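Local coordinates for protein coclaurine N-methyltransferase (Coptis japonica, PDB 6GKV) that transfers a methyl group from S-adenosyl-L-methionine to the nitrogen of coclaurine and probably related tetrahydroisoquinolines in plant alkaloid biosynthesis, at residues Asp100-Leu104 with Asp105-Ile109; Asn89-Gly92 with Ser93-Phe97. One frame throughout, in Å; residues are numbered along the deposited sequence.

Interaction 1: residues Asp100-Leu104 with Asp105-Ile109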
loop_
_atom_site.group_PDB
_atom_site.type_symbol
_atom_site.label_atom_id
_atom_site.label_comp_id
_atom_site.label_asym_id
_atom_site.label_seq_id
_atom_site.Cartn_x
_atom_site.Cartn_y
_atom_site.Cartn_z
ATOM N N ASP A 100 -2.741 30.177 4.186
ATOM C CA ASP A 100 -4.017 30.584 4.774
ATOM C C ASP A 100 -4.796 31.649 3.988
ATOM O O ASP A 100 -6.028 31.665 4.040
ATOM C CB ASP A 100 -3.785 31.075 6.202
ATOM C CG ASP A 100 -3.328 29.965 7.126
ATOM O OD1 ASP A 100 -2.136 29.579 7.070
ATOM O OD2 ASP A 100 -4.164 29.467 7.902
ATOM N N SER A 101 -4.099 32.516 3.253
ATOM C CA SER A 101 -4.786 33.516 2.426
ATOM C C SER A 101 -4.862 33.125 0.944
ATOM O O SER A 101 -5.012 33.982 0.068
ATOM C CB SER A 101 -4.104 34.871 2.547
ATOM O OG SER A 101 -2.934 34.906 1.754
ATOM N N THR A 102 -4.751 31.837 0.656
ATOM C CA THR A 102 -4.948 31.381 -0.709
ATOM C C THR A 102 -6.413 31.532 -1.071
ATOM O O THR A 102 -7.288 31.074 -0.331
ATOM C CB THR A 102 -4.521 29.918 -0.892
ATOM O OG1 THR A 102 -3.147 29.780 -0.529
ATOM C CG2 THR A 102 -4.693 29.487 -2.339
ATOM N N THR A 103 -6.680 32.193 -2.197
ATOM C CA THR A 103 -8.042 32.303 -2.717
ATOM C C THR A 103 -8.466 31.006 -3.422
ATOM O O THR A 103 -7.643 30.123 -3.659
ATOM C CB THR A 103 -8.177 33.484 -3.692
ATOM O OG1 THR A 103 -7.446 33.209 -4.894
ATOM C CG2 THR A 103 -7.638 34.767 -3.059
ATOM N N LEU A 104 -9.749 30.878 -3.736
ATOM C CA LEU A 104 -10.218 29.686 -4.430
ATOM C C LEU A 104 -9.617 29.641 -5.826
ATOM O O LEU A 104 -9.203 28.577 -6.304
ATOM C CB LEU A 104 -11.752 29.653 -4.511
ATOM C CG LEU A 104 -12.363 28.536 -5.374
ATOM C CD1 LEU A 104 -12.050 27.155 -4.822
ATOM C CD2 LEU A 104 -13.878 28.719 -5.545
ATOM N N ASP A 105 -9.573 30.801 -6.475
ATOM C CA ASP A 105 -9.061 30.891 -7.833
ATOM C C ASP A 105 -7.616 30.446 -7.868
ATOM O O ASP A 105 -7.251 29.575 -8.650
ATOM C CB ASP A 105 -9.179 32.312 -8.376
ATOM C CG ASP A 105 -10.519 32.580 -9.034
ATOM O OD1 ASP A 105 -11.533 31.964 -8.636
ATOM O OD2 ASP A 105 -10.542 33.414 -9.964
ATOM N N GLU A 106 -6.812 31.053 -7.000
ATOM C CA GLU A 106 -5.424 30.674 -6.803
ATOM C C GLU A 106 -5.273 29.179 -6.575
ATOM O O GLU A 106 -4.316 28.556 -7.055
ATOM C CB GLU A 106 -4.832 31.427 -5.601
ATOM C CG GLU A 106 -4.221 32.788 -5.927
ATOM C CD GLU A 106 -3.685 33.517 -4.696
ATOM O OE1 GLU A 106 -4.064 33.164 -3.551
ATOM O OE2 GLU A 106 -2.892 34.464 -4.886
ATOM N N ALA A 107 -6.212 28.610 -5.824
ATOM C CA ALA A 107 -6.078 27.228 -5.388
ATOM C C ALA A 107 -6.347 26.275 -6.534
ATOM O O ALA A 107 -5.676 25.247 -6.644
ATOM C CB ALA A 107 -7.001 26.939 -4.225
ATOM N N GLU A 108 -7.340 26.617 -7.364
ATOM C CA GLU A 108 -7.630 25.866 -8.584
ATOM C C GLU A 108 -6.349 25.788 -9.409
ATOM O O GLU A 108 -5.877 24.705 -9.747
ATOM C CB GLU A 108 -8.755 26.518 -9.400
ATOM C CG GLU A 108 -10.137 26.527 -8.730
ATOM C CD GLU A 108 -11.263 26.920 -9.685
ATOM O OE1 GLU A 108 -11.096 27.892 -10.458
ATOM O OE2 GLU A 108 -12.319 26.245 -9.666
ATOM N N ILE A 109 -5.781 26.958 -9.687
ATOM C CA ILE A 109 -4.532 27.105 -10.440
ATOM C C ILE A 109 -3.375 26.268 -9.880
ATOM O O ILE A 109 -2.674 25.591 -10.628
ATOM C CB ILE A 109 -4.098 28.587 -10.484
ATOM C CG1 ILE A 109 -5.185 29.451 -11.148
ATOM C CG2 ILE A 109 -2.760 28.739 -11.198
ATOM C CD1 ILE A 109 -5.521 29.057 -12.587
#

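Interaction 2: residues Asn89-Gly92 with Ser93-Phe97. With SAH (S-adenosyl-L-homocysteine), chain C.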
loop_
_atom_site.group_PDB
_atom_site.type_symbol
_atom_site.label_atom_id
_atom_site.label_comp_id
_atom_site.label_asym_id
_atom_site.label_seq_id
_atom_site.Cartn_x
_atom_site.Cartn_y
_atom_site.Cartn_z
ATOM N N ASN A 89 -11.996 28.529 -13.161
ATOM C CA ASN A 89 -11.808 27.415 -14.095
ATOM C C ASN A 89 -12.875 26.332 -13.948
ATOM O O ASN A 89 -12.880 25.352 -14.698
ATOM C CB ASN A 89 -10.423 26.772 -13.929
ATOM C CG ASN A 89 -9.302 27.788 -13.827
ATOM O OD1 ASN A 89 -8.966 28.257 -12.738
ATOM N ND2 ASN A 89 -8.717 28.130 -14.967
ATOM N N LEU A 90 -13.779 26.517 -12.991
ATOM C CA LEU A 90 -14.870 25.580 -12.789
ATOM C C LEU A 90 -14.304 24.204 -12.478
ATOM O O LEU A 90 -14.685 23.199 -13.083
ATOM C CB LEU A 90 -15.772 25.524 -14.018
ATOM C CG LEU A 90 -16.249 26.876 -14.547
ATOM C CD1 LEU A 90 -17.109 26.681 -15.775
ATOM C CD2 LEU A 90 -16.998 27.633 -13.478
ATOM N N LYS A 91 -13.375 24.167 -11.533
ATOM C CA LYS A 91 -12.783 22.914 -11.117
ATOM C C LYS A 91 -13.689 22.275 -10.083
ATOM O O LYS A 91 -13.870 22.819 -8.996
ATOM C CB LYS A 91 -11.382 23.145 -10.559
ATOM C CG LYS A 91 -10.593 21.861 -10.282
ATOM C CD LYS A 91 -9.166 22.192 -9.845
ATOM C CE LYS A 91 -8.237 21.031 -10.131
ATOM N NZ LYS A 91 -8.575 19.853 -9.300
ATOM N N GLY A 92 -14.262 21.126 -10.428
ATOM C CA GLY A 92 -15.223 20.456 -9.562
ATOM C C GLY A 92 -14.563 19.315 -8.820
ATOM O O GLY A 92 -15.149 18.242 -8.639
ATOM N N SER A 93 -13.327 19.569 -8.393
ATOM C CA SER A 93 -12.489 18.595 -7.712
ATOM C C SER A 93 -11.460 19.335 -6.823
ATOM O O SER A 93 -11.355 20.567 -6.866
ATOM C CB SER A 93 -11.780 17.708 -8.740
ATOM O OG SER A 93 -11.146 18.503 -9.745
ATOM N N CYS A 94 -10.689 18.587 -6.039
ATOM C CA CYS A 94 -9.839 19.184 -5.003
ATOM C C CYS A 94 -8.903 20.311 -5.480
ATOM O O CYS A 94 -8.209 20.177 -6.479
ATOM C CB CYS A 94 -9.007 18.087 -4.343
ATOM S SG CYS A 94 -8.153 18.641 -2.882
ATOM N N CYS A 95 -8.908 21.432 -4.773
ATOM C CA CYS A 95 -7.968 22.504 -5.071
ATOM C C CYS A 95 -6.844 22.533 -4.029
ATOM O O CYS A 95 -6.909 21.846 -3.011
ATOM C CB CYS A 95 -8.673 23.842 -5.124
ATOM S SG CYS A 95 -9.946 23.841 -6.359
ATOM N N TYR A 96 -5.805 23.311 -4.303
ATOM C CA TYR A 96 -4.616 23.275 -3.475
ATOM C C TYR A 96 -4.360 24.609 -2.789
ATOM O O TYR A 96 -4.049 25.609 -3.437
ATOM C CB TYR A 96 -3.408 22.864 -4.315
ATOM C CG TYR A 96 -2.245 22.413 -3.484
ATOM C CD1 TYR A 96 -1.244 23.306 -3.114
ATOM C CD2 TYR A 96 -2.151 21.102 -3.051
ATOM C CE1 TYR A 96 -0.181 22.904 -2.346
ATOM C CE2 TYR A 96 -1.082 20.684 -2.282
ATOM C CZ TYR A 96 -0.100 21.586 -1.929
ATOM O OH TYR A 96 0.964 21.163 -1.164
ATOM N N PHE A 97 -4.502 24.609 -1.470
ATOM C CA PHE A 97 -4.274 25.798 -0.667
ATOM C C PHE A 97 -2.940 25.654 0.084
ATOM O O PHE A 97 -2.857 24.909 1.067
ATOM C CB PHE A 97 -5.438 26.018 0.317
ATOM C CG PHE A 97 -6.794 26.178 -0.343
ATOM C CD1 PHE A 97 -7.499 25.070 -0.800
ATOM C CD2 PHE A 97 -7.374 27.428 -0.473
ATOM C CE1 PHE A 97 -8.737 25.200 -1.393
ATOM C CE2 PHE A 97 -8.624 27.573 -1.066
ATOM C CZ PHE A 97 -9.307 26.455 -1.532
HETATM N N SAH C . -12.391 15.802 -13.666
HETATM C CA SAH C . -13.262 16.955 -13.483
HETATM C CB SAH C . -14.563 16.551 -12.803
HETATM C CG SAH C . -14.462 15.416 -11.789
HETATM S SD SAH C . -16.107 14.885 -11.237
HETATM C C SAH C . -12.588 18.048 -12.669
HETATM O O SAH C . -11.581 17.756 -12.023
HETATM O OXT SAH C . -13.030 19.210 -12.639
HETATM C "C5'" SAH C . -16.084 13.368 -12.233
HETATM C "C4'" SAH C . -16.120 13.600 -13.749
HETATM O "O4'" SAH C . -16.147 12.361 -14.439
HETATM C "C3'" SAH C . -17.353 14.373 -14.198
HETATM O "O3'" SAH C . -16.992 15.225 -15.255
HETATM C "C2'" SAH C . -18.288 13.334 -14.765
HETATM O "O2'" SAH C . -19.035 13.916 -15.805
HETATM C "C1'" SAH C . -17.306 12.273 -15.259
HETATM N N9 SAH C . -17.869 10.903 -15.253
HETATM C C8 SAH C . -18.484 10.232 -14.218
HETATM N N7 SAH C . -18.844 8.999 -14.659
HETATM C C5 SAH C . -18.468 8.873 -15.962
HETATM C C6 SAH C . -18.594 7.842 -16.901
HETATM N N6 SAH C . -19.181 6.685 -16.582
HETATM N N1 SAH C . -18.103 8.030 -18.180
HETATM C C2 SAH C . -17.502 9.227 -18.527
HETATM N N3 SAH C . -17.380 10.240 -17.597
HETATM C C4 SAH C . -17.859 10.065 -16.340
#

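Interaction 1: residues Asp100-Leu104 with Asp105-Ile109
E106 folds its side chain back over T103, and the two residues form a capping box at the start of helix 104-118. T103 is the N-cap. Its OG1 accepts from E106 N at 3.1 Å, with an N-H...O angle of 161°. In return, T103 N donates to E106 OE1, also at 3.1 Å and nearly straight. That oxygen is met on its anti side, with the donor 25° out of the carboxylate plane. The T103 hydroxyl can face the helix because OG1 sits between the backbone N and the carbonyl carbon (chi1 69°). It crosses the base of the E106 chain, with OG1 of T103 3.2 Å from CB of E106. The box thus serves two amides at the helix start. It also ties one oxygen of the E106 carboxylate there, where its negative charge would probably suit the helix dipole. T102 adds an apolar touch. Its methyl CG2 rests 3.8 Å from CB of E106 and near A107, while its OG1 bonds back to the E99 carbonyl. L104 is buried and packs against E290, W291 and R294 of helix 281-297. D105 OD2 bonds to S88. A107 N bonds weakly to T103 O and L104 O. The next bond is straighter: E108 N donates to L104 O at 2.9 Å, and CG of E108 lies 3.3 Å from the same oxygen.

Interaction 2: residues Asn89-Gly92 with Ser93-Phe97
S93 OG meets both K91 NZ, at 2.9 Å, and the carboxylate of the bound S-adenosyl-L-homocysteine. It donates to the ligand O, but the modelled 2.4 Å from S93 OG is shorter than a normal hydrogen bond, so its exact value is doubtful. G92 N donates to the ligand OXT at 3.2 Å, so both carboxylate oxygens are held. K91 is a second-shell residue that positions S93. Its NZ also donates to C94 O at 2.9 Å, from above the carbonyl plane, and bonds to Y115 OH. The K91 chain runs out extended from CG anti to the backbone N (chi1 -171°) and bends only at its end (chi4 -66°). On the way, CD of K91 passes 3.9 Å from SG of C95. A methionine in its place would probably leave S93 OG and the C94 carbonyl without this shared donor, and the cofactor-binding hydroxyl freer to turn. Further out, C94 N bonds to E198, a residue of the N-methylheliamine pocket. The largely buried loop lies between helices 104-118 and 281-297, and C94 and Y96 also touch L279 of strand 272-279.

Interaction 2 comes first along the chain, and interaction 1 follows after two residues. Interaction 2 lies in the loop after helix 79-85, and interaction 1 takes that loop into the first turns of helix 104-118. Their centres are about 9 Å apart. E108 ties them together, as its carboxylate oxygens bond to the backbone N atoms of N89 and K91. A107 also packs on the F97 ring. Helix 281-297 borders both. Interaction 1 sits further from the centre of the chain and starts the helix. Interaction 2 lies deeper, at the cofactor carboxylate. The helix start thus backs the cofactor-binding loop, with the side chain of E108 about 8 Å from the bound S-adenosyl-L-homocysteine.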